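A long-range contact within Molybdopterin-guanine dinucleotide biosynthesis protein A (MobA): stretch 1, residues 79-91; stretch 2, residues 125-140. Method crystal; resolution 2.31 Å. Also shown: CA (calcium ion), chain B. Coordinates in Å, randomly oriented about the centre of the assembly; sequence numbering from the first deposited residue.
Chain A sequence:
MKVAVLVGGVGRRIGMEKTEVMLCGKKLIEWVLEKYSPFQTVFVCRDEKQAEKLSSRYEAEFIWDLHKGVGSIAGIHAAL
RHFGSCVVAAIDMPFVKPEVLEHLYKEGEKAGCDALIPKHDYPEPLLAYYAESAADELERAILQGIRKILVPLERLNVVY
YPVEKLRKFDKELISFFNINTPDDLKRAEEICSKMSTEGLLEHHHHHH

Stretch 1 79-91: ALRHFGSCVVAAI
Stretch 2 (125-140) PLLAYYAESAADELER

The strongest polar contact joins two helices. Arg81 has its CA-to-CB bond pointing away from the other stretch, but a long side chain (chi1 to chi3 m, m, t; chi4 -164°) brings its guanidinium back to the helix carrying Asp136. There NH2 forms salt bridges with Asp136 OD1 (3.0 Å, near the guanidinium plane) and Glu139 OE1 (2.9 Å; chi1 t, chi2 t). The small Ala135 leaves room for the cation, its CB lying 3.6 Å from Arg81 CZ over one guanidinium face. Asp136 (chi1 m) also binds the calcium ion, OD2 at 2.8 Å, so one carboxylate serves both the ion and Arg81. The helix axes approach to 10.7 Å at 136° between their N-to-C directions.

Gly84, the first residue to leave helical phi/psi, sits at 87/-147, where a CB would jam against the preceding carbonyl oxygen. Water 1 donates to Leu80 O (2.9 Å) and Glu132 OE1 (2.8 Å), linking this helix to the 3-10 segment 132-134.

Strand 86-90 then runs antiparallel to the strand through Tyr129 and Tyr130. Cys86 and Tyr130 form a hydrogen-bonded pair, Cys86 N to Tyr130 O at 3.0 Å and Tyr130 N to Cys86 O at 2.9 Å. Val87 lies opposite Tyr129, with CA atoms 4.1 Å apart. Val88 N donates to Ala128 O at 2.7 Å, but the bond from Ala128 N to Val88 O is long and bent (3.3 Å, weak).

Side chains alternate between the sheet faces. Val88 (chi1 t) and Tyr130 (chi1 m, chi2 85°) share one, CG2 meeting CD1 at 3.6 Å; Tyr130 OH donates to Pro125 O at 2.7 Å, giving the buried phenol a partner. On the other, Val87 CG1 (chi1 m) lies 4.1 Å from Tyr129 CB (chi1 t, chi2 84°). Leu80 (m, t) points toward stretch 2, its branched end packing against methyls and the backbone of Tyr130 and Ala131: CD1 lies 3.9 Å from Ala135 CB and 4.0 Å from Leu138 CD1, and CD2 lies 4.1 Å from Tyr130 CB.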

# COMPACT_ATOMS: atom_id res chain seq x y z
N ALA A 79 -10.07 -2.56 -2.11
CA ALA A 79 -9.68 -3.67 -1.24
C ALA A 79 -10.70 -3.87 -0.12
O ALA A 79 -11.05 -5.00 0.20
CB ALA A 79 -8.28 -3.41 -0.65
N LEU A 80 -11.17 -2.79 0.48
CA LEU A 80 -12.15 -2.93 1.54
C LEU A 80 -13.44 -3.57 1.03
O LEU A 80 -14.04 -4.40 1.72
CB LEU A 80 -12.46 -1.58 2.18
CG LEU A 80 -11.25 -0.96 2.89
CD1 LEU A 80 -11.64 0.38 3.46
CD2 LEU A 80 -10.74 -1.88 3.99
N ARG A 81 -13.86 -3.21 -0.18
CA ARG A 81 -15.08 -3.78 -0.76
C ARG A 81 -14.86 -5.23 -1.20
O ARG A 81 -15.82 -5.99 -1.34
CB ARG A 81 -15.54 -2.94 -1.96
CG ARG A 81 -15.95 -1.52 -1.64
CD ARG A 81 -17.07 -1.45 -0.62
NE ARG A 81 -17.53 -0.07 -0.41
CZ ARG A 81 -18.26 0.33 0.63
NH1 ARG A 81 -18.63 -0.54 1.57
NH2 ARG A 81 -18.64 1.59 0.73
N HIS A 82 -13.61 -5.60 -1.41
CA HIS A 82 -13.28 -6.96 -1.83
C HIS A 82 -13.28 -7.99 -0.71
O HIS A 82 -13.93 -9.03 -0.82
CB HIS A 82 -11.91 -6.98 -2.51
CG HIS A 82 -11.48 -8.35 -2.93
ND1 HIS A 82 -12.12 -9.05 -3.94
CD2 HIS A 82 -10.53 -9.18 -2.45
CE1 HIS A 82 -11.57 -10.25 -4.05
NE2 HIS A 82 -10.60 -10.35 -3.15
N PHE A 83 -12.56 -7.71 0.37
CA PHE A 83 -12.51 -8.66 1.47
C PHE A 83 -12.49 -8.08 2.88
O PHE A 83 -12.15 -8.77 3.83
CB PHE A 83 -11.33 -9.63 1.28
CG PHE A 83 -9.96 -8.98 1.24
CD1 PHE A 83 -9.79 -7.62 1.47
CD2 PHE A 83 -8.82 -9.75 0.99
CE1 PHE A 83 -8.52 -7.04 1.44
CE2 PHE A 83 -7.55 -9.18 0.96
CZ PHE A 83 -7.40 -7.83 1.18
N GLY A 84 -12.88 -6.81 3.02
CA GLY A 84 -12.94 -6.19 4.33
C GLY A 84 -11.67 -5.53 4.85
O GLY A 84 -10.88 -4.99 4.07
N SER A 85 -11.49 -5.58 6.17
CA SER A 85 -10.33 -4.99 6.83
C SER A 85 -9.04 -5.61 6.32
O SER A 85 -8.99 -6.79 5.99
CB SER A 85 -10.43 -5.17 8.35
OG SER A 85 -10.16 -6.50 8.75
N CYS A 86 -8.00 -4.79 6.26
CA CYS A 86 -6.70 -5.24 5.79
C CYS A 86 -5.69 -4.17 6.08
O CYS A 86 -6.04 -3.11 6.58
CB CYS A 86 -6.75 -5.44 4.27
SG CYS A 86 -7.15 -3.91 3.37
N VAL A 87 -4.44 -4.46 5.76
CA VAL A 87 -3.36 -3.51 5.91
C VAL A 87 -2.99 -3.20 4.48
O VAL A 87 -2.95 -4.11 3.64
CB VAL A 87 -2.14 -4.09 6.67
CG1 VAL A 87 -2.43 -4.13 8.16
CG2 VAL A 87 -1.84 -5.49 6.16
N VAL A 88 -2.74 -1.92 4.19
CA VAL A 88 -2.39 -1.49 2.84
C VAL A 88 -0.90 -1.24 2.75
O VAL A 88 -0.27 -0.78 3.70
CB VAL A 88 -3.15 -0.20 2.45
CG1 VAL A 88 -2.72 0.28 1.07
CG2 VAL A 88 -4.65 -0.46 2.47
N ALA A 89 -0.33 -1.58 1.61
CA ALA A 89 1.09 -1.39 1.38
C ALA A 89 1.22 -1.03 -0.09
O ALA A 89 0.68 -1.71 -0.95
CB ALA A 89 1.85 -2.65 1.69
N ALA A 90 1.91 0.07 -0.37
CA ALA A 90 2.10 0.47 -1.75
C ALA A 90 3.34 -0.21 -2.30
O ALA A 90 4.29 -0.49 -1.57
CB ALA A 90 2.22 1.97 -1.83
N ILE A 91 3.31 -0.48 -3.60
CA ILE A 91 4.43 -1.10 -4.28
C ILE A 91 5.63 -0.17 -4.22
O ILE A 91 6.77 -0.61 -4.36
CB ILE A 91 4.09 -1.37 -5.76
CG1 ILE A 91 5.17 -2.22 -6.40
CG2 ILE A 91 3.97 -0.04 -6.50
CD1 ILE A 91 4.79 -2.76 -7.77
N PRO A 125 -0.28 7.12 4.95
CA PRO A 125 -1.52 6.39 4.64
C PRO A 125 -1.41 5.13 3.78
O PRO A 125 -2.30 4.28 3.83
CB PRO A 125 -2.39 7.45 3.96
CG PRO A 125 -1.83 8.75 4.46
CD PRO A 125 -0.35 8.49 4.42
N LEU A 126 -0.35 5.03 2.98
CA LEU A 126 -0.19 3.88 2.11
C LEU A 126 0.59 2.74 2.75
O LEU A 126 1.13 1.87 2.08
CB LEU A 126 0.46 4.30 0.79
CG LEU A 126 -0.38 5.33 0.03
CD1 LEU A 126 0.17 5.54 -1.36
CD2 LEU A 126 -1.83 4.85 -0.05
N LEU A 127 0.63 2.75 4.08
CA LEU A 127 1.30 1.71 4.84
C LEU A 127 0.60 1.73 6.20
O LEU A 127 1.19 2.09 7.21
CB LEU A 127 2.79 2.02 4.98
CG LEU A 127 3.74 0.85 5.24
CD1 LEU A 127 3.83 0.55 6.71
CD2 LEU A 127 3.26 -0.37 4.47
N ALA A 128 -0.68 1.36 6.18
CA ALA A 128 -1.50 1.34 7.39
C ALA A 128 -2.68 0.37 7.35
O ALA A 128 -2.99 -0.22 6.31
CB ALA A 128 -2.01 2.75 7.67
N TYR A 129 -3.33 0.23 8.50
CA TYR A 129 -4.49 -0.63 8.67
C TYR A 129 -5.78 0.15 8.40
O TYR A 129 -5.93 1.30 8.85
CB TYR A 129 -4.51 -1.16 10.11
CG TYR A 129 -5.84 -1.76 10.52
CD1 TYR A 129 -6.17 -3.08 10.20
CD2 TYR A 129 -6.79 -0.97 11.15
CE1 TYR A 129 -7.44 -3.59 10.51
CE2 TYR A 129 -8.05 -1.47 11.46
CZ TYR A 129 -8.37 -2.77 11.13
OH TYR A 129 -9.64 -3.22 11.43
N TYR A 130 -6.69 -0.46 7.66
CA TYR A 130 -7.98 0.15 7.36
C TYR A 130 -9.04 -0.92 7.63
O TYR A 130 -8.88 -2.07 7.24
CB TYR A 130 -8.08 0.60 5.89
CG TYR A 130 -7.21 1.80 5.51
CD1 TYR A 130 -5.88 1.63 5.14
CD2 TYR A 130 -7.72 3.10 5.57
CE1 TYR A 130 -5.07 2.73 4.84
CE2 TYR A 130 -6.91 4.20 5.28
CZ TYR A 130 -5.59 4.01 4.92
OH TYR A 130 -4.79 5.10 4.66
N ALA A 131 -10.10 -0.53 8.33
CA ALA A 131 -11.19 -1.45 8.63
C ALA A 131 -12.29 -1.17 7.61
O ALA A 131 -12.30 -0.12 6.98
CB ALA A 131 -11.71 -1.20 10.05
N GLU A 132 -13.20 -2.13 7.45
CA GLU A 132 -14.31 -1.99 6.51
C GLU A 132 -15.16 -0.76 6.79
O GLU A 132 -15.73 -0.16 5.87
CB GLU A 132 -15.19 -3.24 6.59
CG GLU A 132 -16.44 -3.18 5.74
CD GLU A 132 -17.23 -4.47 5.79
OE1 GLU A 132 -16.75 -5.49 5.25
OE2 GLU A 132 -18.33 -4.48 6.40
N SER A 133 -15.25 -0.40 8.06
CA SER A 133 -16.06 0.74 8.49
C SER A 133 -15.60 2.08 7.92
O SER A 133 -16.35 3.06 7.97
CB SER A 133 -16.08 0.79 10.01
OG SER A 133 -14.77 0.75 10.56
N ALA A 134 -14.40 2.10 7.35
CA ALA A 134 -13.81 3.29 6.75
C ALA A 134 -14.14 3.41 5.26
O ALA A 134 -13.93 4.46 4.66
CB ALA A 134 -12.31 3.26 6.93
N ALA A 135 -14.67 2.35 4.66
CA ALA A 135 -14.99 2.34 3.24
C ALA A 135 -15.99 3.38 2.72
O ALA A 135 -15.80 3.91 1.63
CB ALA A 135 -15.45 0.95 2.82
N ASP A 136 -17.03 3.68 3.49
CA ASP A 136 -18.02 4.65 3.04
C ASP A 136 -17.45 6.04 2.85
O ASP A 136 -17.70 6.68 1.84
CB ASP A 136 -19.19 4.73 4.02
CG ASP A 136 -20.02 3.46 4.04
OD1 ASP A 136 -20.26 2.89 2.96
OD2 ASP A 136 -20.44 3.04 5.15
N GLU A 137 -16.68 6.50 3.83
CA GLU A 137 -16.09 7.83 3.74
C GLU A 137 -15.10 7.91 2.58
O GLU A 137 -14.99 8.94 1.91
CB GLU A 137 -15.41 8.19 5.06
CG GLU A 137 -15.65 9.63 5.48
CD GLU A 137 -17.12 10.01 5.42
OE1 GLU A 137 -17.95 9.36 6.10
OE2 GLU A 137 -17.45 10.97 4.68
N LEU A 138 -14.39 6.81 2.32
CA LEU A 138 -13.43 6.76 1.22
C LEU A 138 -14.17 6.79 -0.11
O LEU A 138 -13.74 7.45 -1.05
CB LEU A 138 -12.57 5.50 1.30
CG LEU A 138 -11.59 5.40 2.48
CD1 LEU A 138 -10.74 4.14 2.36
CD2 LEU A 138 -10.69 6.63 2.49
N GLU A 139 -15.29 6.07 -0.18
CA GLU A 139 -16.07 6.02 -1.40
C GLU A 139 -16.73 7.36 -1.71
O GLU A 139 -16.83 7.75 -2.87
CB GLU A 139 -17.13 4.94 -1.30
CG GLU A 139 -18.02 4.87 -2.51
CD GLU A 139 -18.93 3.67 -2.47
OE1 GLU A 139 -19.45 3.37 -1.37
OE2 GLU A 139 -19.13 3.03 -3.52
N ARG A 140 -17.18 8.05 -0.67
CA ARG A 140 -17.81 9.35 -0.87
C ARG A 140 -16.77 10.28 -1.49
O ARG A 140 -17.07 11.04 -2.41
CB ARG A 140 -18.31 9.94 0.45
CG ARG A 140 -19.50 9.20 1.03
CD ARG A 140 -20.14 9.96 2.18
NE ARG A 140 -21.11 9.12 2.88
CZ ARG A 140 -20.81 8.30 3.88
NH1 ARG A 140 -19.56 8.20 4.31
NH2 ARG A 140 -21.76 7.55 4.43
CA CA B . -22.30 1.18 4.16
O HOH W 1 -16.64 -5.40 2.48
O HOH W 2 -19.79 -0.20 4.08
O HOH W 3 -23.51 2.70 2.18
O HOH W 4 -21.53 0.07 1.95